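Local coordinates for protein probable exosome complex exonuclease 2 (Pyrococcus abyssi, PDB 2PO1) that probably serves as a non-catalytic subunit of the RNA-degrading exosome and contributes to shaping the active site of its partner Rrp41, at residues G81-N86 with G116-K121; A159-L164 with K194-V199; N20-G25 with A202-I207. All blocks are in the same frame, centred on the assembly; numbering follows the deposited sequence.

Contact 1. Residues G81-N86 with G116-K121; sequences GVMTTN and GIRESK. With nucleotides of chain A.
R118, on helix 104-118, reaches across to the edge strand 82-89 and hydrogen-bonds the backbone carbonyl of M83. The bond runs from R118 NH2 to M83 O at 2.7 Å, with an N-H...O angle of 151°. The oxygen lies almost in the guanidinium plane, while the nitrogen stands above the M83 carbonyl plane, 47° out of it. The arginine leaves the helix extended, CG anti to the backbone N (chi1 -170°), and then bends at chi3, which swings the head round to the strand. On the same group, NE forms a salt bridge with D114 one helical turn back, and R118 NH1 donates to a water at 3.1 Å that also accepts from M83 N. The salt bridge, the M83 bond and the water hold the flat head in its orientation. M83 sets out toward the helix and runs alongside the arginine, the other way. Its extended chi1 and chi2 carry M83 SD to 3.7 Å from I117 CG2, the two side chains crossing at about a right angle, and the bend at chi3 then turns M83 CE toward R118 NH2, 3.7 Å away. The adenosine nucleotide of chain A lies against the same strand: its ribose C4' is 3.5 Å from T84 OG1, and its O2' makes a weak, long hydrogen bond to M83 O. A leucine in place of this arginine would probably leave M83 O without its charged donor and D114 without its salt-bridge mate. With the ribose O2' close by, the guanidinium would probably add positive potential next to the RNA backbone, consistent with a subunit predicted to be non-catalytic.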
loop_
_atom_site.group_PDB
_atom_site.type_symbol
_atom_site.label_atom_id
_atom_site.label_comp_id
_atom_site.label_asym_id
_atom_site.label_seq_id
_atom_site.Cartn_x
_atom_site.Cartn_y
_atom_site.Cartn_z
ATOM N N GLY C 81 -12.814 -10.499 -24.713
ATOM C CA GLY C 81 -12.938 -9.263 -24.006
ATOM C C GLY C 81 -12.590 -9.486 -22.542
ATOM O O GLY C 81 -12.199 -10.587 -22.124
ATOM N N VAL C 82 -12.695 -8.429 -21.764
ATOM C CA VAL C 82 -12.215 -8.475 -20.398
ATOM C C VAL C 82 -13.375 -8.263 -19.461
ATOM O O VAL C 82 -14.258 -7.381 -19.665
ATOM C CB VAL C 82 -11.006 -7.463 -20.118
ATOM C CG1 VAL C 82 -10.713 -7.355 -18.604
ATOM C CG2 VAL C 82 -9.768 -7.885 -20.842
ATOM N N MET C 83 -13.405 -9.088 -18.419
ATOM C CA MET C 83 -14.362 -8.827 -17.383
ATOM C C MET C 83 -13.670 -8.886 -16.043
ATOM O O MET C 83 -12.875 -9.819 -15.717
ATOM C CB MET C 83 -15.500 -9.860 -17.464
ATOM C CG MET C 83 -16.619 -9.629 -16.458
ATOM S SD MET C 83 -17.666 -11.119 -16.467
ATOM C CE MET C 83 -17.069 -11.996 -15.026
ATOM N N THR C 84 -14.022 -7.935 -15.205
ATOM C CA THR C 84 -13.452 -7.879 -13.904
ATOM C C THR C 84 -14.497 -7.476 -12.873
ATOM O O THR C 84 -15.349 -6.621 -13.133
ATOM C CB THR C 84 -12.186 -6.931 -13.925
ATOM O OG1 THR C 84 -11.585 -6.966 -12.650
ATOM C CG2 THR C 84 -12.577 -5.530 -14.229
ATOM N N THR C 85 -14.464 -8.155 -11.722
ATOM C CA THR C 85 -15.469 -8.020 -10.698
ATOM C C THR C 85 -14.833 -7.564 -9.445
ATOM O O THR C 85 -13.790 -8.117 -9.014
ATOM C CB THR C 85 -16.139 -9.401 -10.506
ATOM O OG1 THR C 85 -16.537 -9.861 -11.792
ATOM C CG2 THR C 85 -17.352 -9.323 -9.613
ATOM N N ASN C 86 -15.365 -6.466 -8.913
ATOM C CA ASN C 86 -14.901 -5.932 -7.655
ATOM C C ASN C 86 -16.058 -5.708 -6.772
ATOM O O ASN C 86 -17.100 -5.192 -7.208
ATOM C CB ASN C 86 -14.117 -4.609 -7.803
ATOM C CG ASN C 86 -13.478 -4.183 -6.514
ATOM O OD1 ASN C 86 -13.836 -3.135 -5.923
ATOM N ND2 ASN C 86 -12.478 -4.936 -6.079
ATOM N N GLY C 116 -19.179 -17.375 -11.319
ATOM C CA GLY C 116 -20.547 -17.788 -11.744
ATOM C C GLY C 116 -20.829 -17.283 -13.140
ATOM O O GLY C 116 -21.472 -17.950 -13.933
ATOM N N ILE C 117 -20.350 -16.082 -13.437
ATOM C CA ILE C 117 -20.605 -15.433 -14.716
ATOM C C ILE C 117 -19.567 -15.924 -15.676
ATOM O O ILE C 117 -19.890 -16.415 -16.721
ATOM C CB ILE C 117 -20.635 -13.875 -14.570
ATOM C CG1 ILE C 117 -21.811 -13.505 -13.662
ATOM C CG2 ILE C 117 -20.715 -13.193 -15.943
ATOM C CD1 ILE C 117 -21.713 -12.123 -12.971
ATOM N N ARG C 118 -18.286 -15.819 -15.317
ATOM C CA ARG C 118 -17.258 -16.228 -16.197
ATOM C C ARG C 118 -17.459 -17.666 -16.664
ATOM O O ARG C 118 -17.356 -17.963 -17.843
ATOM C CB ARG C 118 -15.891 -16.102 -15.491
ATOM C CG ARG C 118 -14.729 -16.273 -16.405
ATOM C CD ARG C 118 -13.460 -16.018 -15.607
ATOM N NE ARG C 118 -13.550 -14.661 -15.047
ATOM C CZ ARG C 118 -13.252 -13.558 -15.730
ATOM N NH1 ARG C 118 -12.794 -13.616 -16.968
ATOM N NH2 ARG C 118 -13.431 -12.393 -15.169
ATOM N N GLU C 119 -17.672 -18.570 -15.746
ATOM C CA GLU C 119 -17.495 -19.975 -16.100
ATOM C C GLU C 119 -18.740 -20.486 -16.760
ATOM O O GLU C 119 -18.751 -21.559 -17.386
ATOM C CB GLU C 119 -17.132 -20.789 -14.865
ATOM C CG GLU C 119 -15.742 -20.477 -14.295
ATOM C CD GLU C 119 -14.652 -20.665 -15.295
ATOM O OE1 GLU C 119 -13.753 -19.786 -15.345
ATOM O OE2 GLU C 119 -14.716 -21.677 -16.041
ATOM N N SER C 120 -19.806 -19.714 -16.661
ATOM C CA SER C 120 -20.986 -20.092 -17.407
ATOM C C SER C 120 -20.949 -19.384 -18.769
ATOM O O SER C 120 -21.863 -19.544 -19.535
ATOM C CB SER C 120 -22.237 -19.666 -16.702
ATOM O OG SER C 120 -22.172 -18.262 -16.569
ATOM N N LYS C 121 -19.934 -18.538 -18.995
ATOM C CA LYS C 121 -19.871 -17.661 -20.151
ATOM C C LYS C 121 -21.129 -16.814 -20.287
ATOM O O LYS C 121 -21.578 -16.507 -21.395
ATOM C CB LYS C 121 -19.615 -18.494 -21.374
ATOM C CG LYS C 121 -18.238 -19.121 -21.351
ATOM C CD LYS C 121 -17.899 -19.504 -22.781
ATOM C CE LYS C 121 -16.407 -19.645 -22.993
ATOM N NZ LYS C 121 -16.004 -21.083 -22.858
ATOM P P A A 7 -5.963 -6.918 -11.294
ATOM O OP1 A A 7 -6.095 -6.202 -9.992
ATOM O OP2 A A 7 -4.625 -7.091 -11.928
ATOM O "O5'" A A 7 -6.724 -8.325 -11.033
ATOM C "C5'" A A 7 -8.185 -8.321 -10.924
ATOM C "C4'" A A 7 -8.948 -9.149 -11.968
ATOM O "O4'" A A 7 -8.638 -8.823 -13.361
ATOM C "C3'" A A 7 -8.709 -10.662 -11.895
ATOM O "O3'" A A 7 -9.421 -11.211 -10.814
ATOM C "C2'" A A 7 -9.302 -11.094 -13.238
ATOM O "O2'" A A 7 -10.715 -11.049 -13.282
ATOM C "C1'" A A 7 -8.700 -10.020 -14.145
ATOM N N9 A A 7 -7.385 -10.421 -14.695
ATOM C C8 A A 7 -6.149 -9.907 -14.381
ATOM N N7 A A 7 -5.152 -10.457 -15.030
ATOM C C5 A A 7 -5.761 -11.414 -15.833
ATOM C C6 A A 7 -5.251 -12.332 -16.782
ATOM N N6 A A 7 -3.954 -12.435 -17.074
ATOM N N1 A A 7 -6.122 -13.151 -17.419
ATOM C C2 A A 7 -7.434 -13.043 -17.134
ATOM N N3 A A 7 -8.041 -12.211 -16.271
ATOM C C4 A A 7 -7.140 -11.413 -15.638
HETATM O O HOH W 1 -11.349 -11.134 -18.037
#

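Contact 2. Residues A159-L164 with K194-V199; sequences AAIAAL and KIPVPV
I161 carries this contact, reaching from helix 152-166 into the bend of 194-199 just where the chain enters strand 197-204. Its CB already faces the other segment, 3.8 Å from P196 O. From there the side chain forks. The CG2 branch of I161 goes to the same carbonyl, 3.5 Å from P196 O, and also brushes the methyl I195 CG2. The longer branch sets out anti to the backbone N (chi1 -167°), which carries I161 CG1 away from the helix and over I195, with I195 CG2 at 3.8 Å. The two isoleucines cross at about a right angle, and it is the I195 methyl CG2 that meets the I161 chain. Here the two halves of the RNase PH fold meet: helix 152-166 falls in the family's first domain, whereas 194-199 falls within the range of the second, and the join is apolar, with no hydrogen bond between the two segments. Past CG1 the I161 chain turns at chi2, 71°. The tip meets two neighbours that lie close together: I161 CD1 is 3.7 Å from K194 O, and I161 CD1 is 3.8 Å from the proline ring atom P196 CD. The carbonyl K194 O is buried here and has no polar partner in the model, so a methyl is what it faces. I195 has its own partners: its N donates to E230 and its O accepts from R265. Helix 247-275 closes round the same isoleucines, with I268 against I161 and L269 against I195. The proline is shared in turn with helix 104-118, whose I117 packs on P196, while the K194 side chain leads off in another direction and hydrogen-bonds the backbone oxygen of S120 through NZ.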
loop_
_atom_site.group_PDB
_atom_site.type_symbol
_atom_site.label_atom_id
_atom_site.label_comp_id
_atom_site.label_asym_id
_atom_site.label_seq_id
_atom_site.Cartn_x
_atom_site.Cartn_y
_atom_site.Cartn_z
ATOM N N ALA C 159 -27.727 -8.847 -8.520
ATOM C CA ALA C 159 -27.427 -7.492 -9.018
ATOM C C ALA C 159 -26.460 -7.513 -10.188
ATOM O O ALA C 159 -26.613 -6.722 -11.097
ATOM C CB ALA C 159 -26.883 -6.632 -7.917
ATOM N N ALA C 160 -25.460 -8.412 -10.158
ATOM C CA ALA C 160 -24.369 -8.383 -11.157
ATOM C C ALA C 160 -24.955 -8.813 -12.477
ATOM O O ALA C 160 -24.818 -8.123 -13.485
ATOM C CB ALA C 160 -23.182 -9.273 -10.757
ATOM N N ILE C 161 -25.694 -9.915 -12.478
ATOM C CA ILE C 161 -26.208 -10.375 -13.730
ATOM C C ILE C 161 -27.338 -9.456 -14.207
ATOM O O ILE C 161 -27.531 -9.263 -15.425
ATOM C CB ILE C 161 -26.635 -11.880 -13.706
ATOM C CG1 ILE C 161 -26.865 -12.378 -15.145
ATOM C CG2 ILE C 161 -27.810 -12.088 -12.832
ATOM C CD1 ILE C 161 -25.474 -12.502 -15.896
ATOM N N ALA C 162 -28.087 -8.893 -13.274
ATOM C CA ALA C 162 -29.159 -7.994 -13.705
ATOM C C ALA C 162 -28.534 -6.738 -14.300
ATOM O O ALA C 162 -29.053 -6.170 -15.251
ATOM C CB ALA C 162 -30.123 -7.659 -12.533
ATOM N N ALA C 163 -27.402 -6.288 -13.759
ATOM C CA ALA C 163 -26.788 -5.058 -14.261
ATOM C C ALA C 163 -26.221 -5.348 -15.674
ATOM O O ALA C 163 -26.377 -4.562 -16.611
ATOM C CB ALA C 163 -25.709 -4.588 -13.306
ATOM N N LEU C 164 -25.631 -6.533 -15.856
ATOM C CA LEU C 164 -25.070 -6.938 -17.173
ATOM C C LEU C 164 -26.168 -7.051 -18.232
ATOM O O LEU C 164 -26.006 -6.640 -19.407
ATOM C CB LEU C 164 -24.343 -8.269 -16.979
ATOM C CG LEU C 164 -22.996 -8.132 -16.313
ATOM C CD1 LEU C 164 -22.563 -9.517 -15.990
ATOM C CD2 LEU C 164 -22.024 -7.538 -17.334
ATOM N N LYS C 194 -26.373 -16.128 -20.599
ATOM C CA LYS C 194 -26.901 -17.020 -19.586
ATOM C C LYS C 194 -27.231 -16.150 -18.406
ATOM O O LYS C 194 -26.764 -15.005 -18.326
ATOM C CB LYS C 194 -25.866 -18.102 -19.268
ATOM C CG LYS C 194 -26.133 -19.369 -20.073
ATOM C CD LYS C 194 -24.891 -20.200 -20.197
ATOM C CE LYS C 194 -24.763 -20.771 -21.626
ATOM N NZ LYS C 194 -23.328 -20.375 -22.024
ATOM N N ILE C 195 -28.071 -16.655 -17.506
ATOM C CA ILE C 195 -28.398 -15.889 -16.310
ATOM C C ILE C 195 -28.096 -16.649 -15.015
ATOM O O ILE C 195 -29.008 -17.051 -14.325
ATOM C CB ILE C 195 -29.855 -15.314 -16.323
ATOM C CG1 ILE C 195 -30.065 -14.479 -17.558
ATOM C CG2 ILE C 195 -30.120 -14.407 -15.084
ATOM C CD1 ILE C 195 -31.505 -14.446 -17.983
ATOM N N PRO C 196 -26.806 -16.797 -14.671
ATOM C CA PRO C 196 -26.430 -17.477 -13.450
ATOM C C PRO C 196 -26.883 -16.667 -12.247
ATOM O O PRO C 196 -26.792 -15.428 -12.255
ATOM C CB PRO C 196 -24.896 -17.496 -13.529
ATOM C CG PRO C 196 -24.559 -16.301 -14.336
ATOM C CD PRO C 196 -25.614 -16.284 -15.377
ATOM N N VAL C 197 -27.388 -17.375 -11.239
ATOM C CA VAL C 197 -27.974 -16.783 -10.045
ATOM C C VAL C 197 -27.374 -17.579 -8.909
ATOM O O VAL C 197 -27.463 -18.804 -8.924
ATOM C CB VAL C 197 -29.527 -16.936 -10.080
ATOM C CG1 VAL C 197 -30.132 -16.630 -8.735
ATOM C CG2 VAL C 197 -30.121 -16.004 -11.116
ATOM N N PRO C 198 -26.683 -16.909 -7.956
ATOM C CA PRO C 198 -26.229 -17.757 -6.845
ATOM C C PRO C 198 -27.384 -17.951 -5.912
ATOM O O PRO C 198 -28.176 -17.008 -5.674
ATOM C CB PRO C 198 -25.137 -16.938 -6.144
ATOM C CG PRO C 198 -25.021 -15.660 -6.885
ATOM C CD PRO C 198 -26.269 -15.503 -7.767
ATOM N N VAL C 199 -27.525 -19.179 -5.425
ATOM C CA VAL C 199 -28.424 -19.365 -4.321
ATOM C C VAL C 199 -27.621 -19.859 -3.139
ATOM O O VAL C 199 -26.829 -20.760 -3.292
ATOM C CB VAL C 199 -29.530 -20.329 -4.730
ATOM C CG1 VAL C 199 -30.330 -20.693 -3.544
ATOM C CG2 VAL C 199 -30.405 -19.663 -5.852
#

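Contact 3. Residues N20-G25 with A202-I207; sequences NLLKEG and AKIGNI
A helix end packs here against a beta hairpin: L22, in the last turn of helix 13-23, meets I204 and I207, the first and last residues of the type II' turn joining strands 197-204 and 207-210. The methyl L22 CD1 does most of the touching. It sits 3.5 Å from I204 CB, tighter than usual for two carbons, and 3.6 Å from I204 CG2, the leucine crossing that isoleucine at about a right angle. L22 CD1 also lies 3.9 Å from I207 CG2. L22 and I207 lie alongside each other, pointing opposite ways, which brings I207 CD1 back to the helix backbone, 3.7 Å from L22 O. With CG1 of I207 anti to the carbonyl carbon (chi1 -75°), CG2 is left to meet the leucine methyls. The turn itself is held by the reciprocal backbone bonds of I204 and I207, and the helix ends in a Schellman motif at G25, where G25 N bonds L22 O. F33 and V209 also pack on L22, and I19 on I204. Between these segments the N-terminal helix is held to the hairpin by apolar packing, without a hydrogen bond.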
loop_
_atom_site.group_PDB
_atom_site.type_symbol
_atom_site.label_atom_id
_atom_site.label_comp_id
_atom_site.label_asym_id
_atom_site.label_seq_id
_atom_site.Cartn_x
_atom_site.Cartn_y
_atom_site.Cartn_z
ATOM N N ASN C 20 -33.699 -22.983 18.125
ATOM C CA ASN C 20 -34.894 -23.566 18.649
ATOM C C ASN C 20 -36.054 -23.296 17.736
ATOM O O ASN C 20 -36.853 -24.186 17.512
ATOM C CB ASN C 20 -35.172 -23.087 20.082
ATOM C CG ASN C 20 -34.195 -23.659 21.082
ATOM O OD1 ASN C 20 -33.172 -24.229 20.689
ATOM N ND2 ASN C 20 -34.479 -23.496 22.390
ATOM N N LEU C 21 -36.175 -22.076 17.236
ATOM C CA LEU C 21 -37.181 -21.805 16.233
ATOM C C LEU C 21 -37.009 -22.760 15.060
ATOM O O LEU C 21 -37.983 -23.334 14.582
ATOM C CB LEU C 21 -37.074 -20.383 15.707
ATOM C CG LEU C 21 -37.954 -19.316 16.334
ATOM C CD1 LEU C 21 -37.743 -18.015 15.630
ATOM C CD2 LEU C 21 -39.381 -19.690 16.272
ATOM N N LEU C 22 -35.760 -22.950 14.628
ATOM C CA LEU C 22 -35.487 -23.836 13.505
ATOM C C LEU C 22 -36.000 -25.216 13.752
ATOM O O LEU C 22 -36.580 -25.820 12.854
ATOM C CB LEU C 22 -34.010 -23.905 13.209
ATOM C CG LEU C 22 -33.446 -22.919 12.214
ATOM C CD1 LEU C 22 -32.108 -23.489 11.823
ATOM C CD2 LEU C 22 -34.343 -22.733 10.999
ATOM N N LYS C 23 -35.820 -25.708 14.980
ATOM C CA LYS C 23 -36.385 -27.012 15.403
ATOM C C LYS C 23 -37.897 -27.096 15.245
ATOM O O LYS C 23 -38.467 -28.185 15.086
ATOM C CB LYS C 23 -35.997 -27.314 16.853
ATOM C CG LYS C 23 -34.621 -27.997 17.046
ATOM C CD LYS C 23 -33.491 -27.362 16.250
ATOM C CE LYS C 23 -32.125 -28.003 16.585
ATOM N NZ LYS C 23 -31.896 -28.134 18.061
ATOM N N GLU C 24 -38.560 -25.950 15.277
ATOM C CA GLU C 24 -40.003 -25.914 15.170
ATOM C C GLU C 24 -40.402 -25.539 13.755
ATOM O O GLU C 24 -41.564 -25.195 13.496
ATOM C CB GLU C 24 -40.584 -24.925 16.181
ATOM C CG GLU C 24 -40.098 -25.142 17.606
ATOM C CD GLU C 24 -40.567 -24.043 18.546
ATOM O OE1 GLU C 24 -41.805 -23.923 18.718
ATOM O OE2 GLU C 24 -39.696 -23.304 19.099
ATOM N N GLY C 25 -39.418 -25.593 12.850
ATOM C CA GLY C 25 -39.647 -25.432 11.435
ATOM C C GLY C 25 -39.805 -23.979 11.131
ATOM O O GLY C 25 -40.343 -23.626 10.075
ATOM N N ALA C 202 -27.542 -21.245 4.548
ATOM C CA ALA C 202 -26.821 -21.305 5.823
ATOM C C ALA C 202 -27.135 -22.653 6.417
ATOM O O ALA C 202 -28.271 -23.062 6.422
ATOM C CB ALA C 202 -27.303 -20.216 6.739
ATOM N N LYS C 203 -26.120 -23.373 6.869
ATOM C CA LYS C 203 -26.378 -24.532 7.676
ATOM C C LYS C 203 -26.367 -24.069 9.124
ATOM O O LYS C 203 -25.365 -23.502 9.613
ATOM C CB LYS C 203 -25.326 -25.597 7.438
ATOM C CG LYS C 203 -25.411 -26.777 8.370
ATOM C CD LYS C 203 -24.692 -27.963 7.761
ATOM C CE LYS C 203 -24.799 -29.166 8.685
ATOM N NZ LYS C 203 -24.137 -30.318 8.013
ATOM N N ILE C 204 -27.497 -24.275 9.793
ATOM C CA ILE C 204 -27.656 -23.983 11.228
ATOM C C ILE C 204 -28.072 -25.269 11.924
ATOM O O ILE C 204 -29.176 -25.769 11.714
ATOM C CB ILE C 204 -28.699 -22.883 11.445
ATOM C CG1 ILE C 204 -28.368 -21.682 10.548
ATOM C CG2 ILE C 204 -28.812 -22.529 12.930
ATOM C CD1 ILE C 204 -29.386 -20.518 10.599
ATOM N N GLY C 205 -27.166 -25.820 12.726
ATOM C CA GLY C 205 -27.328 -27.175 13.218
ATOM C C GLY C 205 -27.443 -28.128 12.036
ATOM O O GLY C 205 -26.578 -28.151 11.158
ATOM N N ASN C 206 -28.516 -28.903 11.991
ATOM C CA ASN C 206 -28.678 -29.882 10.928
ATOM C C ASN C 206 -29.640 -29.414 9.859
ATOM O O ASN C 206 -30.192 -30.206 9.112
ATOM C CB ASN C 206 -29.078 -31.234 11.503
ATOM C CG ASN C 206 -27.890 -31.963 12.095
ATOM O OD1 ASN C 206 -26.730 -31.649 11.784
ATOM N ND2 ASN C 206 -28.164 -32.930 12.963
ATOM N N ILE C 207 -29.806 -28.114 9.782
ATOM C CA ILE C 207 -30.817 -27.544 8.930
ATOM C C ILE C 207 -30.191 -26.503 8.005
ATOM O O ILE C 207 -29.462 -25.603 8.463
ATOM C CB ILE C 207 -31.895 -26.872 9.799
ATOM C CG1 ILE C 207 -32.793 -27.917 10.438
ATOM C CG2 ILE C 207 -32.742 -25.987 8.956
ATOM C CD1 ILE C 207 -33.482 -27.413 11.679
#

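How the contacts relate
Contacts 1 and 2 form one buried neighbourhood, their centres 11 Å apart. Segment 116-121 of contact 1 touches contact 2 directly, with I117 on A160 and G116 against P196. Contact 3 stands about 35 Å from contact 1 (centre to centre), on the other side of the chain's centre; it is partly buried at the far end of strand 197-204, the strand it shares with contact 2. The chemistry follows position. Beside the RNA, contact 1 mixes a guanidinium, a backbone carbonyl and water with apolar packing. Contact 2, near the centre of the chain, and contact 3, toward the periphery, both rely on branched aliphatic side chains.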